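PDB 2IC6: nucleocapsid protein from Sin Nombre virus, which probably packages the viral single-stranded RNA genome into nucleocapsids, its N-terminal segment folding into an antiparallel coiled coil of two long helices. Local coordinates for residues A[5-10]-A[70-75]; A[22-27]-A[52-57]; A[26-31]-A[45-50]. The protein carries 1 engineered substitution. All coordinates share one frame; numbering follows the deposited sequence.

Contact 1: A[5-10]-A[70-75]; sequences STLKEV and DLIAAQ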
loop_
_atom_site.group_PDB
_atom_site.type_symbol
_atom_site.label_atom_id
_atom_site.label_comp_id
_atom_site.label_asym_id
_atom_site.label_seq_id
_atom_site.Cartn_x
_atom_site.Cartn_y
_atom_site.Cartn_z
ATOM N N SER A 5 -8.666 0.864 23.132
ATOM C CA SER A 5 -8.593 2.300 22.733
ATOM C C SER A 5 -7.624 2.855 21.693
ATOM O O SER A 5 -7.698 2.422 20.565
ATOM C CB SER A 5 -9.621 3.218 23.330
ATOM O OG SER A 5 -10.471 3.659 22.277
ATOM N N THR A 6 -6.667 3.730 22.019
ATOM C CA THR A 6 -5.764 4.279 20.998
ATOM C C THR A 6 -4.972 3.189 20.240
ATOM O O THR A 6 -4.836 3.242 18.993
ATOM C CB THR A 6 -4.827 5.328 21.558
ATOM O OG1 THR A 6 -5.624 6.444 21.996
ATOM C CG2 THR A 6 -3.812 5.755 20.507
ATOM N N LEU A 7 -4.366 2.260 20.960
ATOM C CA LEU A 7 -3.591 1.207 20.318
ATOM C C LEU A 7 -4.472 0.361 19.424
ATOM O O LEU A 7 -4.058 -0.038 18.335
ATOM C CB LEU A 7 -2.809 0.308 21.289
ATOM C CG LEU A 7 -1.505 0.920 21.842
ATOM C CD1 LEU A 7 -1.701 2.082 22.789
ATOM C CD2 LEU A 7 -0.691 -0.195 22.483
ATOM N N LYS A 8 -5.684 0.022 19.873
ATOM C CA LYS A 8 -6.568 -0.760 19.020
ATOM C C LYS A 8 -6.930 0.044 17.761
ATOM O O LYS A 8 -7.028 -0.554 16.669
ATOM C CB LYS A 8 -7.832 -1.169 19.787
ATOM C CG LYS A 8 -8.903 -1.869 19.009
ATOM C CD LYS A 8 -8.468 -3.113 18.289
ATOM C CE LYS A 8 -9.674 -3.927 17.763
ATOM N NZ LYS A 8 -9.215 -4.951 16.775
ATOM N N GLU A 9 -7.131 1.364 17.887
ATOM C CA GLU A 9 -7.467 2.169 16.722
ATOM C C GLU A 9 -6.364 2.098 15.686
ATOM O O GLU A 9 -6.640 1.965 14.483
ATOM C CB GLU A 9 -7.739 3.609 17.151
ATOM C CG GLU A 9 -9.065 3.755 17.724
ATOM C CD GLU A 9 -9.400 5.174 18.153
ATOM O OE1 GLU A 9 -10.452 5.273 18.840
ATOM O OE2 GLU A 9 -8.658 6.172 17.869
ATOM N N VAL A 10 -5.133 2.213 16.133
ATOM C CA VAL A 10 -3.975 2.147 15.243
ATOM C C VAL A 10 -3.900 0.777 14.619
ATOM O O VAL A 10 -3.675 0.649 13.412
ATOM C CB VAL A 10 -2.658 2.584 15.943
ATOM C CG1 VAL A 10 -1.452 2.442 15.001
ATOM C CG2 VAL A 10 -2.791 4.072 16.444
ATOM N N ASP A 70 6.004 2.417 19.229
ATOM C CA ASP A 70 6.230 3.380 20.287
ATOM C C ASP A 70 5.025 3.490 21.246
ATOM O O ASP A 70 5.206 3.626 22.483
ATOM C CB ASP A 70 6.625 4.752 19.783
ATOM C CG ASP A 70 8.098 4.926 19.804
ATOM O OD1 ASP A 70 8.632 5.067 18.749
ATOM O OD2 ASP A 70 8.747 4.866 20.896
ATOM N N LEU A 71 3.806 3.372 20.787
ATOM C CA LEU A 71 2.646 3.327 21.674
ATOM C C LEU A 71 2.759 2.150 22.662
ATOM O O LEU A 71 2.505 2.285 23.868
ATOM C CB LEU A 71 1.333 3.212 20.883
ATOM C CG LEU A 71 0.869 4.478 20.157
ATOM C CD1 LEU A 71 -0.250 4.130 19.145
ATOM C CD2 LEU A 71 0.405 5.547 21.135
ATOM N N ILE A 72 3.145 0.989 22.141
ATOM C CA ILE A 72 3.332 -0.224 22.958
ATOM C C ILE A 72 4.453 0.031 23.966
ATOM O O ILE A 72 4.308 -0.270 25.151
ATOM C CB ILE A 72 3.613 -1.452 22.067
ATOM C CG1 ILE A 72 2.358 -1.846 21.302
ATOM C CG2 ILE A 72 4.142 -2.632 22.941
ATOM C CD1 ILE A 72 2.581 -2.802 20.097
ATOM N N ALA A 73 5.606 0.530 23.524
ATOM C CA ALA A 73 6.734 0.704 24.435
ATOM C C ALA A 73 6.352 1.636 25.596
ATOM O O ALA A 73 6.714 1.419 26.750
ATOM C CB ALA A 73 7.922 1.266 23.677
ATOM N N ALA A 74 5.536 2.654 25.317
ATOM C CA ALA A 74 5.198 3.617 26.330
ATOM C C ALA A 74 4.266 2.951 27.308
ATOM O O ALA A 74 4.392 3.161 28.484
ATOM C CB ALA A 74 4.548 4.860 25.699
ATOM N N GLN A 75 3.386 2.059 26.909
ATOM C CA GLN A 75 2.453 1.416 27.813
ATOM C C GLN A 75 3.174 0.331 28.616
ATOM O O GLN A 75 2.719 0.025 29.742
ATOM C CB GLN A 75 1.253 0.815 27.079
ATOM C CG GLN A 75 0.323 1.850 26.505
ATOM C CD GLN A 75 -0.203 2.853 27.491
ATOM O OE1 GLN A 75 -0.054 4.084 27.342
ATOM N NE2 GLN A 75 -0.810 2.345 28.528
#
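Among the side chains that bring Leu7 together with Leu71, Ile72 and Gln75, the one flat group is the terminal amide of Gln75, and it takes no direct part: the aliphatic CG of Gln75 approaches Leu7 CD1, at 4.2 Å. The other contacts are made by aliphatic carbons, including the methyl of Thr6, and there are no rings. Leu7 and Leu71 lie alongside one another, pointing opposite ways, and Leu7 CD1 comes to rest 3.8 Å from Leu71 CB. The other branch of Leu7 is used separately, its CD2 lying 3.7 Å from Ile72 CG1. Since Leu68, one turn back, also touches Leu7, this leucine is a knob seated among Leu68, Leu71, Ile72 and Gln75, the knobs-into-holes packing of a coiled coil. Leucine suits the place because its forked end can touch neighbours on two sides at once.

Leu71 answers from the opposite helix. Its chi2 of 166° puts CD1 anti to CA, and that methyl meets Val10 CG2 tip to tip at 3.7 Å. The methyl CG2 of Thr6 approaches the same CD1 more loosely, at 4.1 Å, the two side chains crossing at about a right angle. Val10 also leans on Leu68, which carries the apolar seam onward into the hairpin.

The helices run antiparallel, at 159°, with their short axes 10.6 Å apart. Here the first turn of helix 6-37 meets the last turn of helix 41-74, at the end of the hairpin where both chain ends lie. No hydrogen bond or salt bridge joins the two segments, and no touching residue is fully buried. The two ends are therefore held together by van der Waals contact and the burial of aliphatic surface, a cohesion that imposes little directional constraint.

Contact 2: A[22-27]-A[52-57]; sequences VTTRQK and AAVSAL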
loop_
_atom_site.group_PDB
_atom_site.type_symbol
_atom_site.label_atom_id
_atom_site.label_comp_id
_atom_site.label_asym_id
_atom_site.label_seq_id
_atom_site.Cartn_x
_atom_site.Cartn_y
_atom_site.Cartn_z
ATOM N N VAL A 22 -3.022 -5.250 -0.261
ATOM C CA VAL A 22 -3.198 -6.486 -1.042
ATOM C C VAL A 22 -3.993 -6.205 -2.327
ATOM O O VAL A 22 -3.613 -6.645 -3.414
ATOM C CB VAL A 22 -3.876 -7.566 -0.211
ATOM C CG1 VAL A 22 -4.345 -8.747 -1.088
ATOM C CG2 VAL A 22 -2.921 -8.050 0.883
ATOM N N THR A 23 -5.131 -5.511 -2.244
ATOM C CA THR A 23 -5.923 -5.309 -3.413
ATOM C C THR A 23 -5.222 -4.376 -4.395
ATOM O O THR A 23 -5.249 -4.621 -5.636
ATOM C CB THR A 23 -7.316 -4.818 -3.024
ATOM O OG1 THR A 23 -7.302 -3.646 -2.340
ATOM C CG2 THR A 23 -7.967 -5.817 -2.171
ATOM N N THR A 24 -4.568 -3.339 -3.904
ATOM C CA THR A 24 -3.836 -2.430 -4.773
ATOM C C THR A 24 -2.661 -3.122 -5.424
ATOM O O THR A 24 -2.345 -2.880 -6.600
ATOM C CB THR A 24 -3.457 -1.146 -4.067
ATOM O OG1 THR A 24 -4.621 -0.579 -3.448
ATOM C CG2 THR A 24 -3.058 -0.112 -5.079
ATOM N N ARG A 25 -1.979 -3.999 -4.705
ATOM C CA ARG A 25 -0.885 -4.763 -5.295
ATOM C C ARG A 25 -1.387 -5.705 -6.371
ATOM O O ARG A 25 -0.666 -5.929 -7.360
ATOM C CB ARG A 25 -0.059 -5.500 -4.231
ATOM C CG ARG A 25 1.014 -4.684 -3.623
ATOM C CD ARG A 25 1.959 -5.439 -2.679
ATOM N NE ARG A 25 3.266 -4.703 -2.446
ATOM C CZ ARG A 25 4.234 -4.572 -3.352
ATOM N NH1 ARG A 25 5.235 -3.799 -3.120
ATOM N NH2 ARG A 25 4.214 -5.255 -4.525
ATOM N N GLN A 26 -2.576 -6.252 -6.247
ATOM C CA GLN A 26 -3.106 -7.088 -7.339
ATOM C C GLN A 26 -3.325 -6.241 -8.582
ATOM O O GLN A 26 -3.005 -6.641 -9.694
ATOM C CB GLN A 26 -4.384 -7.823 -6.906
ATOM C CG GLN A 26 -4.881 -8.691 -8.030
ATOM C CD GLN A 26 -3.907 -9.742 -8.447
ATOM O OE1 GLN A 26 -3.384 -10.456 -7.619
ATOM N NE2 GLN A 26 -3.635 -9.840 -9.737
ATOM N N LYS A 27 -3.883 -5.050 -8.399
ATOM C CA LYS A 27 -4.068 -4.129 -9.513
ATOM C C LYS A 27 -2.722 -3.750 -10.153
ATOM O O LYS A 27 -2.614 -3.624 -11.362
ATOM C CB LYS A 27 -4.851 -2.888 -9.033
ATOM C CG LYS A 27 -6.280 -3.167 -8.618
ATOM C CD LYS A 27 -6.887 -1.990 -7.908
ATOM C CE LYS A 27 -8.298 -2.185 -7.555
ATOM N NZ LYS A 27 -9.064 -1.614 -8.686
ATOM N N ALA A 52 2.415 4.110 -7.789
ATOM C CA ALA A 52 2.356 5.185 -6.793
ATOM C C ALA A 52 1.379 4.845 -5.702
ATOM O O ALA A 52 1.580 5.177 -4.528
ATOM C CB ALA A 52 2.021 6.563 -7.465
ATOM N N ALA A 53 0.252 4.213 -6.052
ATOM C CA ALA A 53 -0.737 3.853 -5.069
ATOM C C ALA A 53 -0.168 2.831 -4.080
ATOM O O ALA A 53 -0.406 2.967 -2.848
ATOM C CB ALA A 53 -2.013 3.313 -5.753
ATOM N N VAL A 54 0.512 1.829 -4.579
ATOM C CA VAL A 54 1.129 0.847 -3.698
ATOM C C VAL A 54 2.179 1.453 -2.803
ATOM O O VAL A 54 2.212 1.214 -1.595
ATOM C CB VAL A 54 1.721 -0.314 -4.556
ATOM C CG1 VAL A 54 2.678 -1.198 -3.735
ATOM C CG2 VAL A 54 0.562 -1.157 -5.159
ATOM N N SER A 55 3.055 2.260 -3.378
ATOM C CA SER A 55 4.121 2.868 -2.595
ATOM C C SER A 55 3.592 3.807 -1.539
ATOM O O SER A 55 4.105 3.809 -0.421
ATOM C CB SER A 55 5.021 3.727 -3.515
ATOM O OG SER A 55 5.844 2.974 -4.390
ATOM N N ALA A 56 2.539 4.555 -1.871
ATOM C CA ALA A 56 1.955 5.442 -0.896
ATOM C C ALA A 56 1.359 4.677 0.270
ATOM O O ALA A 56 1.474 5.094 1.432
ATOM C CB ALA A 56 0.929 6.353 -1.541
ATOM N N LEU A 57 0.746 3.528 -0.000
ATOM C CA LEU A 57 0.223 2.673 1.087
ATOM C C LEU A 57 1.328 2.103 1.942
ATOM O O LEU A 57 1.206 2.076 3.163
ATOM C CB LEU A 57 -0.607 1.538 0.476
ATOM C CG LEU A 57 -2.013 1.881 0.052
ATOM C CD1 LEU A 57 -2.583 0.801 -0.870
ATOM C CD2 LEU A 57 -2.922 2.100 1.256
#
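Val54, Thr24 and Arg25 give up most of the surface buried here, and Val54 touches both of the others. With CG1 anti to its backbone N (chi1 166°), Val54 spreads its two methyls toward different partners. CG2 faces Thr24, 3.8 Å from that residue's CG2, the two side chains passing in opposite directions. CG1 lies over one face of the Arg25 guanidinium, 3.5 Å above its plane and offset toward the rim, with Arg25 NH1 3.7 Å away. Leu21 and Leu28 also touch Val54, so this valine is a knob among Leu21, Thr24, Arg25 and Leu28, a textbook knobs-into-holes site. A compact, beta-branched residue fills it without needing a longer arm.

Thr24 divides its labour. In the conformer described, one of two modelled, its methyl CG2 points into the seam and meets Ala53 CB at 3.6 Å, the small alanine letting the threonine come close. Its hydroxyl OG1 turns back along its own helix to bond the carbonyl oxygen of Arg20, while Leu57 CD1 packs against that same OG1 at 3.6 Å. The hydrogen bond lets a polar atom sit beside an apolar methyl.

Arg25 runs extended from CG to NE and crosses Val54 at about a right angle. Its chain roofs the valine, and its NH1 continues to a salt bridge with Glu58 OE2 on the opposite helix. Arginine fits because its aliphatic stem and flat head can cover a hydrophobic residue while the charge reaches a partner at the flank.

The axes of the two short helical segments come within 9.1 Å and run antiparallel, at 154°. Hydrophobic burial is thus joined by the salt bridge from Arg25 to Glu58, just beyond the second segment, which probably helps to fix how the helices are aligned.

Contact 3: A[26-31]-A[45-50]; sequences QKLKDA and STLQSR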
loop_
_atom_site.group_PDB
_atom_site.type_symbol
_atom_site.label_atom_id
_atom_site.label_comp_id
_atom_site.label_asym_id
_atom_site.label_seq_id
_atom_site.Cartn_x
_atom_site.Cartn_y
_atom_site.Cartn_z
ATOM N N GLN A 26 -2.576 -6.252 -6.247
ATOM C CA GLN A 26 -3.106 -7.088 -7.339
ATOM C C GLN A 26 -3.325 -6.241 -8.582
ATOM O O GLN A 26 -3.005 -6.641 -9.694
ATOM C CB GLN A 26 -4.384 -7.823 -6.906
ATOM C CG GLN A 26 -4.881 -8.691 -8.030
ATOM C CD GLN A 26 -3.907 -9.742 -8.447
ATOM O OE1 GLN A 26 -3.384 -10.456 -7.619
ATOM N NE2 GLN A 26 -3.635 -9.840 -9.737
ATOM N N LYS A 27 -3.883 -5.050 -8.399
ATOM C CA LYS A 27 -4.068 -4.129 -9.513
ATOM C C LYS A 27 -2.722 -3.750 -10.153
ATOM O O LYS A 27 -2.614 -3.624 -11.362
ATOM C CB LYS A 27 -4.851 -2.888 -9.033
ATOM C CG LYS A 27 -6.280 -3.167 -8.618
ATOM C CD LYS A 27 -6.887 -1.990 -7.908
ATOM C CE LYS A 27 -8.298 -2.185 -7.555
ATOM N NZ LYS A 27 -9.064 -1.614 -8.686
ATOM N N LEU A 28 -1.690 -3.590 -9.325
ATOM C CA LEU A 28 -0.359 -3.362 -9.849
ATOM C C LEU A 28 0.142 -4.541 -10.667
ATOM O O LEU A 28 0.684 -4.339 -11.758
ATOM C CB LEU A 28 0.599 -3.045 -8.681
ATOM C CG LEU A 28 2.063 -2.930 -9.052
ATOM C CD1 LEU A 28 2.285 -1.846 -10.088
ATOM C CD2 LEU A 28 2.892 -2.726 -7.810
ATOM N N LYS A 29 -0.032 -5.762 -10.171
ATOM C CA LYS A 29 0.417 -6.949 -10.913
ATOM C C LYS A 29 -0.255 -6.993 -12.274
ATOM O O LYS A 29 0.414 -7.293 -13.275
ATOM C CB LYS A 29 0.119 -8.220 -10.113
ATOM C CG LYS A 29 0.963 -8.343 -8.880
ATOM C CD LYS A 29 0.617 -9.617 -8.019
ATOM C CE LYS A 29 1.248 -9.610 -6.672
ATOM N NZ LYS A 29 0.951 -10.939 -6.112
ATOM N N ASP A 30 -1.550 -6.693 -12.334
ATOM C CA ASP A 30 -2.256 -6.673 -13.604
ATOM C C ASP A 30 -1.616 -5.639 -14.537
ATOM O O ASP A 30 -1.432 -5.888 -15.749
ATOM C CB ASP A 30 -3.745 -6.209 -13.380
ATOM C CG ASP A 30 -4.678 -7.062 -12.480
ATOM O OD1 ASP A 30 -5.786 -6.537 -12.018
ATOM O OD2 ASP A 30 -4.421 -8.201 -12.298
ATOM N N ALA A 31 -1.358 -4.430 -14.009
ATOM C CA ALA A 31 -0.806 -3.369 -14.850
ATOM C C ALA A 31 0.627 -3.714 -15.304
ATOM O O ALA A 31 0.979 -3.375 -16.465
ATOM C CB ALA A 31 -0.819 -2.058 -14.096
ATOM N N SER A 45 1.144 4.519 -18.385
ATOM C CA SER A 45 0.524 5.423 -17.475
ATOM C C SER A 45 -0.281 4.688 -16.385
ATOM O O SER A 45 -0.213 5.044 -15.190
ATOM C CB SER A 45 -0.335 6.425 -18.240
ATOM O OG SER A 45 -1.052 7.239 -17.353
ATOM N N THR A 46 -1.006 3.648 -16.737
ATOM C CA THR A 46 -1.742 2.865 -15.772
ATOM C C THR A 46 -0.750 2.314 -14.735
ATOM O O THR A 46 -0.986 2.352 -13.539
ATOM C CB THR A 46 -2.454 1.691 -16.469
ATOM O OG1 THR A 46 -3.325 2.174 -17.489
ATOM C CG2 THR A 46 -3.235 0.824 -15.475
ATOM N N LEU A 47 0.344 1.778 -15.228
ATOM C CA LEU A 47 1.373 1.218 -14.358
ATOM C C LEU A 47 1.972 2.272 -13.400
ATOM O O LEU A 47 2.126 1.997 -12.193
ATOM C CB LEU A 47 2.468 0.583 -15.208
ATOM C CG LEU A 47 3.616 -0.067 -14.451
ATOM C CD1 LEU A 47 3.115 -1.129 -13.451
ATOM C CD2 LEU A 47 4.651 -0.591 -15.448
ATOM N N GLN A 48 2.293 3.431 -13.921
ATOM C CA GLN A 48 2.811 4.516 -13.101
ATOM C C GLN A 48 1.865 4.811 -11.950
ATOM O O GLN A 48 2.296 4.977 -10.806
ATOM C CB GLN A 48 3.018 5.702 -13.977
ATOM C CG GLN A 48 3.549 6.974 -13.343
ATOM C CD GLN A 48 3.675 8.154 -14.362
ATOM O OE1 GLN A 48 3.112 8.127 -15.498
ATOM N NE2 GLN A 48 4.323 9.225 -13.909
ATOM N N SER A 49 0.571 4.909 -12.247
ATOM C CA SER A 49 -0.401 5.188 -11.228
ATOM C C SER A 49 -0.528 4.078 -10.190
ATOM O O SER A 49 -0.612 4.341 -8.984
ATOM C CB SER A 49 -1.757 5.466 -11.847
ATOM O OG SER A 49 -1.771 6.658 -12.624
ATOM N N ARG A 50 -0.596 2.826 -10.620
ATOM C CA ARG A 50 -0.719 1.723 -9.688
ATOM C C ARG A 50 0.529 1.636 -8.799
ATOM O O ARG A 50 0.409 1.299 -7.626
ATOM C CB ARG A 50 -0.963 0.405 -10.420
ATOM C CG ARG A 50 -2.280 0.316 -11.164
ATOM C CD ARG A 50 -3.472 0.606 -10.288
ATOM N NE ARG A 50 -4.722 0.282 -10.983
ATOM C CZ ARG A 50 -5.914 0.597 -10.537
ATOM N NH1 ARG A 50 -6.055 1.330 -9.454
ATOM N NH2 ARG A 50 -7.002 0.251 -11.193
HETATM O O HOH W 1 -4.566 -2.109 -12.788
#
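In Leu28 and Leu47 chi1 puts CG anti to the backbone N, and similar chi2 values, 59° and 55°, then set their CD1 methyls 3.5 Å apart in the core. In Arg50 a bend at chi2 (-54°) sets CD against Lys27 CB, 4.0 Å away. Lys27, in the conformer described, one of two modelled, also lays its CD 3.7 Å above one face of the guanidinium, offset toward the rim. Independently, Arg50 CB lies 3.9 Å from Leu28 CA.

Leu28 is a knob among Leu47, Arg50, Arg51 and Val54, and Leu47 one among Leu28, Ala31, Glu32 and Val35: knobs-into-holes packing of the antiparallel coiled coil. Alanine's lone CB suits the 5.1 Å approach of the Ala31 and Leu47 CA atoms, and touches Thr46 CG2 and Arg50 CG too. Thr46 OG1 bonds Val42 O.

Water 1 bridges the helices, donating to Lys27 O at 2.9 Å and accepting from Arg50 NE at 3.0 Å. Lys27 NZ stands near Arg50 NH2, a like-charged pair that would probably repel weakly. Cohesion therefore comes from the leucine and alanine core, the long cationic side chains covering its flank through their aliphatic parts.

All three contacts join the same two partners, helix 6-37 and helix 41-74, which run antiparallel as a single hairpin. Along the first helix they come in the order 1, 2, 3; along the second the order is reversed, contact 3 lying nearest the turn. Contacts 2 and 3 have centres about 8 Å apart, share Gln26 and Lys27, and touch where Val54 CG2 meets Leu28 CD2. Contact 1 is remote, its centre about 26 Å from that of contact 2 and about 34 Å from that of contact 3. In these segments the helices lie closer near the turn (8.9 Å between short axes, then 9.1 Å) than at the chain ends (10.6 Å), along one seam running the length of the hairpin.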